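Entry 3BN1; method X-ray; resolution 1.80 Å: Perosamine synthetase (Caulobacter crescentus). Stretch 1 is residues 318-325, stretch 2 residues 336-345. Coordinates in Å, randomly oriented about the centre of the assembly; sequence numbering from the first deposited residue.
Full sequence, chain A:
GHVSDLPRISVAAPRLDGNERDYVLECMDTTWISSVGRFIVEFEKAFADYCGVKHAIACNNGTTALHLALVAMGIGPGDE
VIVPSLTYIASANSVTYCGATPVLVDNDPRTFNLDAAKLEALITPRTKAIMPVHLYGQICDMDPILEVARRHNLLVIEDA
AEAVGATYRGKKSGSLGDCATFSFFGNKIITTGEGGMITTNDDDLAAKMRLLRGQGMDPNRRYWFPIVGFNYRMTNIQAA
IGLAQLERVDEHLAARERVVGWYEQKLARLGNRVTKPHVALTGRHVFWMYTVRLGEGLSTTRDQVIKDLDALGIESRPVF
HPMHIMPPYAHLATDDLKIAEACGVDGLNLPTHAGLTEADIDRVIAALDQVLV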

ATOM      1  N   PRO A 318     -21.149  15.382  -0.856  1.00 12.12           N
ATOM      2  CA  PRO A 318     -21.806  15.218  -2.125  1.00  7.05           C
ATOM      3  C   PRO A 318     -21.683  13.809  -2.637  1.00 37.55           C
ATOM      4  O   PRO A 318     -20.778  13.025  -2.278  1.00 13.17           O
ATOM      5  CB  PRO A 318     -21.053  16.185  -3.031  1.00 17.21           C
ATOM      6  CG  PRO A 318     -19.718  16.361  -2.413  1.00 17.56           C
ATOM      7  CD  PRO A 318     -19.753  15.830  -1.005  1.00 22.11           C
ATOM      8  N   VAL A 319     -22.636  13.481  -3.492  1.00 10.82           N
ATOM      9  CA  VAL A 319     -22.474  12.197  -4.168  1.00 12.91           C
ATOM     10  C   VAL A 319     -21.207  12.382  -5.038  1.00 13.07           C
ATOM     11  O   VAL A 319     -20.880  13.464  -5.523  1.00 13.18           O
ATOM     12  CB  VAL A 319     -23.731  11.891  -4.999  1.00  4.43           C
ATOM     13  CG1 VAL A 319     -23.442  11.031  -6.181  1.00  9.96           C
ATOM     14  CG2 VAL A 319     -24.742  11.203  -4.056  1.00 12.85           C
ATOM     15  N   PHE A 320     -20.472  11.319  -5.246  1.00  7.64           N
ATOM     16  CA  PHE A 320     -19.242  11.416  -6.030  1.00  6.88           C
ATOM     17  C   PHE A 320     -19.417  12.160  -7.304  1.00 10.62           C
ATOM     18  O   PHE A 320     -20.460  12.011  -7.959  1.00  8.04           O
ATOM     19  CB  PHE A 320     -18.885  10.011  -6.475  1.00  5.33           C
ATOM     20  CG  PHE A 320     -18.637   9.077  -5.339  1.00 14.97           C
ATOM     21  CD1 PHE A 320     -17.533   9.274  -4.534  1.00  5.54           C
ATOM     22  CD2 PHE A 320     -19.442   7.946  -5.139  1.00 20.39           C
ATOM     23  CE1 PHE A 320     -17.251   8.442  -3.481  1.00  5.02           C
ATOM     24  CE2 PHE A 320     -19.144   7.012  -4.081  1.00 14.55           C
ATOM     25  CZ  PHE A 320     -18.073   7.285  -3.257  1.00 16.12           C
ATOM     26  N   HIS A 321     -18.374  12.902  -7.701  1.00 12.46           N
ATOM     27  CA  HIS A 321     -18.445  13.630  -8.974  1.00 10.93           C
ATOM     28  C   HIS A 321     -18.213  12.607 -10.030  1.00 12.25           C
ATOM     29  O   HIS A 321     -17.261  11.836  -9.906  1.00  9.69           O
ATOM     30  CB  HIS A 321     -17.323  14.690  -9.128  1.00  9.90           C
ATOM     31  CG  HIS A 321     -17.348  15.746  -8.080  1.00 16.97           C
ATOM     32  ND1 HIS A 321     -18.526  16.258  -7.576  1.00 66.20           N
ATOM     33  CD2 HIS A 321     -16.348  16.350  -7.394  1.00 27.97           C
ATOM     34  CE1 HIS A 321     -18.254  17.127  -6.619  1.00 30.81           C
ATOM     35  NE2 HIS A 321     -16.940  17.218  -6.502  1.00 28.03           N
ATOM     36  N   PRO A 322     -19.008  12.648 -11.105  1.00 14.38           N
ATOM     37  CA  PRO A 322     -18.793  11.702 -12.182  1.00  6.67           C
ATOM     38  C   PRO A 322     -17.336  11.847 -12.691  1.00  3.80           C
ATOM     39  O   PRO A 322     -16.814  12.957 -12.818  1.00 12.79           O
ATOM     40  CB  PRO A 322     -19.815  12.157 -13.230  1.00  9.92           C
ATOM     41  CG  PRO A 322     -20.970  12.688 -12.444  1.00  9.40           C
ATOM     42  CD  PRO A 322     -20.289  13.385 -11.261  1.00  8.78           C
ATOM     43  N   MET A 323     -16.717  10.736 -13.047  1.00  9.96           N
ATOM     44  CA  MET A 323     -15.321  10.794 -13.503  1.00 12.72           C
ATOM     45  C   MET A 323     -15.126  11.771 -14.642  1.00 17.31           C
ATOM     46  O   MET A 323     -14.110  12.448 -14.760  1.00 15.23           O
ATOM     47  CB  MET A 323     -14.944   9.460 -14.171  1.00  8.28           C
ATOM     48  CG  MET A 323     -15.022   8.270 -13.213  1.00 22.57           C
ATOM     49  SD  MET A 323     -13.817   8.290 -11.866  1.00 21.01           S
ATOM     50  CE  MET A 323     -14.675   9.589 -10.664  1.00 11.03           C
ATOM     51  N   HIS A 324     -16.022  11.649 -15.606  1.00  7.29           N
ATOM     52  CA  HIS A 324     -15.866  12.395 -16.849  1.00  6.21           C
ATOM     53  C   HIS A 324     -15.933  13.897 -16.622  1.00 11.55           C
ATOM     54  O   HIS A 324     -15.788  14.678 -17.560  1.00 12.31           O
ATOM     55  CB  HIS A 324     -16.872  11.848 -17.973  1.00  9.88           C
ATOM     56  CG  HIS A 324     -18.306  12.227 -17.750  1.00  7.56           C
ATOM     57  ND1 HIS A 324     -19.044  11.711 -16.704  1.00 12.74           N
ATOM     58  CD2 HIS A 324     -19.108  13.145 -18.357  1.00 11.80           C
ATOM     59  CE1 HIS A 324     -20.248  12.263 -16.698  1.00  6.73           C
ATOM     60  NE2 HIS A 324     -20.312  13.142 -17.690  1.00 12.29           N
ATOM     61  N   ILE A 325     -16.235  14.326 -15.398  1.00  4.77           N
ATOM     62  CA  ILE A 325     -16.327  15.774 -15.232  1.00 17.81           C
ATOM     63  C   ILE A 325     -15.101  16.230 -14.475  1.00 44.81           C
ATOM     64  O   ILE A 325     -14.980  17.402 -14.194  1.00 14.45           O
ATOM     65  CB  ILE A 325     -17.596  16.354 -14.559  1.00 19.61           C
ATOM     66  CG1 ILE A 325     -17.620  16.035 -13.069  1.00 21.66           C
ATOM     67  CG2 ILE A 325     -18.840  15.785 -15.160  1.00 15.70           C
ATOM     68  CD1 ILE A 325     -18.745  16.800 -12.246  1.00 12.72           C
TER
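Stretch 2, residues 336-345: DLKIAEACGV

Stretch 2 enters as a short loop and becomes a helix from K338 to V345 that continues beyond the stretch; it runs roughly antiparallel to stretch 1, a loop that ends in a 3-10 segment (M323 to I325), so that its start lies by H324 and its later residues by V319. D336 stays clear of stretch 1. L337, at the N-cap position, points toward it (m, t rotamer) and lays CD1 over one face of the H324 ring, 3.5 Å from H324 CG and 14° off the ring normal, a CH-pi contact. K338 points away and I339 is out of reach. A340 lies opposite P322, their CA atoms 6.1 Å apart: A340 CB is 4.2 Å from P322 CG, and A340 O, which also accepts the helical bond from G344 N (2.9 Å), is 3.2 Å from the same CG. The CA-to-CB bond of E341 points sideways to stretch 1, but its side chain (chi2 t) brings OE2 to the edge of the H324 ring, where H324 NE2 donates a hydrogen bond to E341 OE2 (2.7 Å, 167°). The imidazole is thus held on a face and at an edge. C343 O is 3.9 Å from V319 CG1. At G344 the absence of a side chain permits close packing: its CA lies 4.2 Å from P322 CD and 4.1 Å from F320 O, and a CB would clash with P322 CD.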

ATOM      1  N   ASP A 336     -23.783  10.156 -23.189  1.00 12.43           N
ATOM      2  CA  ASP A 336     -24.736   9.213 -22.601  1.00  9.22           C
ATOM      3  C   ASP A 336     -24.330   8.867 -21.193  1.00 26.92           C
ATOM      4  O   ASP A 336     -24.337   7.687 -20.761  1.00  8.99           O
ATOM      5  CB  ASP A 336     -24.795   7.918 -23.405  1.00  7.29           C
ATOM      6  CG  ASP A 336     -26.110   7.144 -23.166  1.00 99.89           C
ATOM      7  OD1 ASP A 336     -27.043   7.750 -22.620  1.00 23.62           O
ATOM      8  OD2 ASP A 336     -26.273   5.942 -23.482  1.00 24.79           O
ATOM      9  N   LEU A 337     -24.002   9.931 -20.486  1.00  8.34           N
ATOM     10  CA  LEU A 337     -23.666   9.883 -19.037  1.00 18.59           C
ATOM     11  C   LEU A 337     -24.536  10.880 -18.245  1.00 16.35           C
ATOM     12  O   LEU A 337     -24.208  11.350 -17.146  1.00 13.51           O
ATOM     13  CB  LEU A 337     -22.177  10.139 -18.768  1.00  6.79           C
ATOM     14  CG  LEU A 337     -21.291   9.081 -19.449  1.00  2.90           C
ATOM     15  CD1 LEU A 337     -19.874   9.597 -19.439  1.00 11.53           C
ATOM     16  CD2 LEU A 337     -21.422   7.604 -18.846  1.00  5.08           C
ATOM     17  N   LYS A 338     -25.704  11.156 -18.817  1.00 12.65           N
ATOM     18  CA  LYS A 338     -26.588  12.144 -18.232  1.00 19.81           C
ATOM     19  C   LYS A 338     -27.128  11.812 -16.841  1.00 13.80           C
ATOM     20  O   LYS A 338     -27.324  12.716 -16.043  1.00 15.20           O
ATOM     21  CB  LYS A 338     -27.665  12.535 -19.256  1.00 17.14           C
ATOM     22  CG  LYS A 338     -27.053  13.227 -20.508  1.00 21.45           C
ATOM     23  CD  LYS A 338     -27.987  13.393 -21.737  1.00 51.46           C
ATOM     24  CE  LYS A 338     -28.449  14.845 -21.968  1.00 99.89           C
ATOM     25  NZ  LYS A 338     -27.603  15.858 -21.254  1.00 99.89           N
ATOM     26  N   ILE A 339     -27.393  10.537 -16.550  1.00 13.63           N
ATOM     27  CA  ILE A 339     -27.942  10.208 -15.236  1.00 10.50           C
ATOM     28  C   ILE A 339     -26.858  10.445 -14.203  1.00 11.98           C
ATOM     29  O   ILE A 339     -27.109  11.098 -13.192  1.00 13.99           O
ATOM     30  CB  ILE A 339     -28.520   8.785 -15.057  1.00 13.52           C
ATOM     31  CG1 ILE A 339     -29.624   8.440 -16.063  1.00  9.50           C
ATOM     32  CG2 ILE A 339     -29.151   8.692 -13.660  1.00  8.40           C
ATOM     33  CD1 ILE A 339     -30.742   9.512 -16.117  1.00 17.41           C
ATOM     34  N   ALA A 340     -25.635   9.996 -14.492  1.00 11.43           N
ATOM     35  CA  ALA A 340     -24.528  10.196 -13.542  1.00 13.00           C
ATOM     36  C   ALA A 340     -24.339  11.714 -13.232  1.00 17.63           C
ATOM     37  O   ALA A 340     -24.107  12.126 -12.092  1.00  6.98           O
ATOM     38  CB  ALA A 340     -23.227   9.615 -14.167  1.00  4.73           C
ATOM     39  N   GLU A 341     -24.428  12.553 -14.259  1.00 11.11           N
ATOM     40  CA  GLU A 341     -24.281  14.006 -14.061  1.00 10.95           C
ATOM     41  C   GLU A 341     -25.353  14.573 -13.153  1.00  9.23           C
ATOM     42  O   GLU A 341     -25.044  15.363 -12.237  1.00 16.31           O
ATOM     43  CB  GLU A 341     -24.355  14.736 -15.399  1.00 10.62           C
ATOM     44  CG  GLU A 341     -23.097  14.532 -16.265  1.00 21.28           C
ATOM     45  CD  GLU A 341     -23.352  14.861 -17.718  1.00 24.90           C
ATOM     46  OE1 GLU A 341     -24.378  15.509 -18.044  1.00 27.01           O
ATOM     47  OE2 GLU A 341     -22.564  14.387 -18.544  1.00 16.08           O
ATOM     48  N   ALA A 342     -26.610  14.137 -13.385  1.00 12.27           N
ATOM     49  CA  ALA A 342     -27.778  14.579 -12.582  1.00  9.52           C
ATOM     50  C   ALA A 342     -27.607  14.155 -11.111  1.00 15.11           C
ATOM     51  O   ALA A 342     -27.801  14.937 -10.171  1.00 14.48           O
ATOM     52  CB  ALA A 342     -29.107  13.922 -13.152  1.00  8.75           C
ATOM     53  N   CYS A 343     -27.200  12.907 -10.917  1.00  7.38           N
ATOM     54  CA  CYS A 343     -27.007  12.404  -9.563  1.00  9.19           C
ATOM     55  C   CYS A 343     -25.910  13.147  -8.849  1.00  9.94           C
ATOM     56  O   CYS A 343     -26.045  13.465  -7.678  1.00 10.66           O
ATOM     57  CB  CYS A 343     -26.717  10.926  -9.529  1.00  6.33           C
ATOM     58  SG  CYS A 343     -28.135   9.910 -10.045  1.00 12.52           S
ATOM     59  N   GLY A 344     -24.842  13.440  -9.585  1.00 14.21           N
ATOM     60  CA  GLY A 344     -23.730  14.193  -9.022  1.00 22.42           C
ATOM     61  C   GLY A 344     -24.156  15.586  -8.593  1.00 13.36           C
ATOM     62  O   GLY A 344     -23.610  16.159  -7.639  1.00 10.67           O
ATOM     63  N   VAL A 345     -25.065  16.177  -9.356  1.00  9.26           N
ATOM     64  CA  VAL A 345     -25.571  17.509  -9.059  1.00 15.48           C
ATOM     65  C   VAL A 345     -26.449  17.560  -7.798  1.00 19.22           C
ATOM     66  O   VAL A 345     -26.249  18.375  -6.884  1.00 10.13           O
ATOM     67  CB  VAL A 345     -26.409  17.989 -10.256  1.00  7.00           C
ATOM     68  CG1 VAL A 345     -27.276  19.207  -9.878  1.00 15.62           C
ATOM     69  CG2 VAL A 345     -25.477  18.303 -11.398  1.00 18.87           C
TER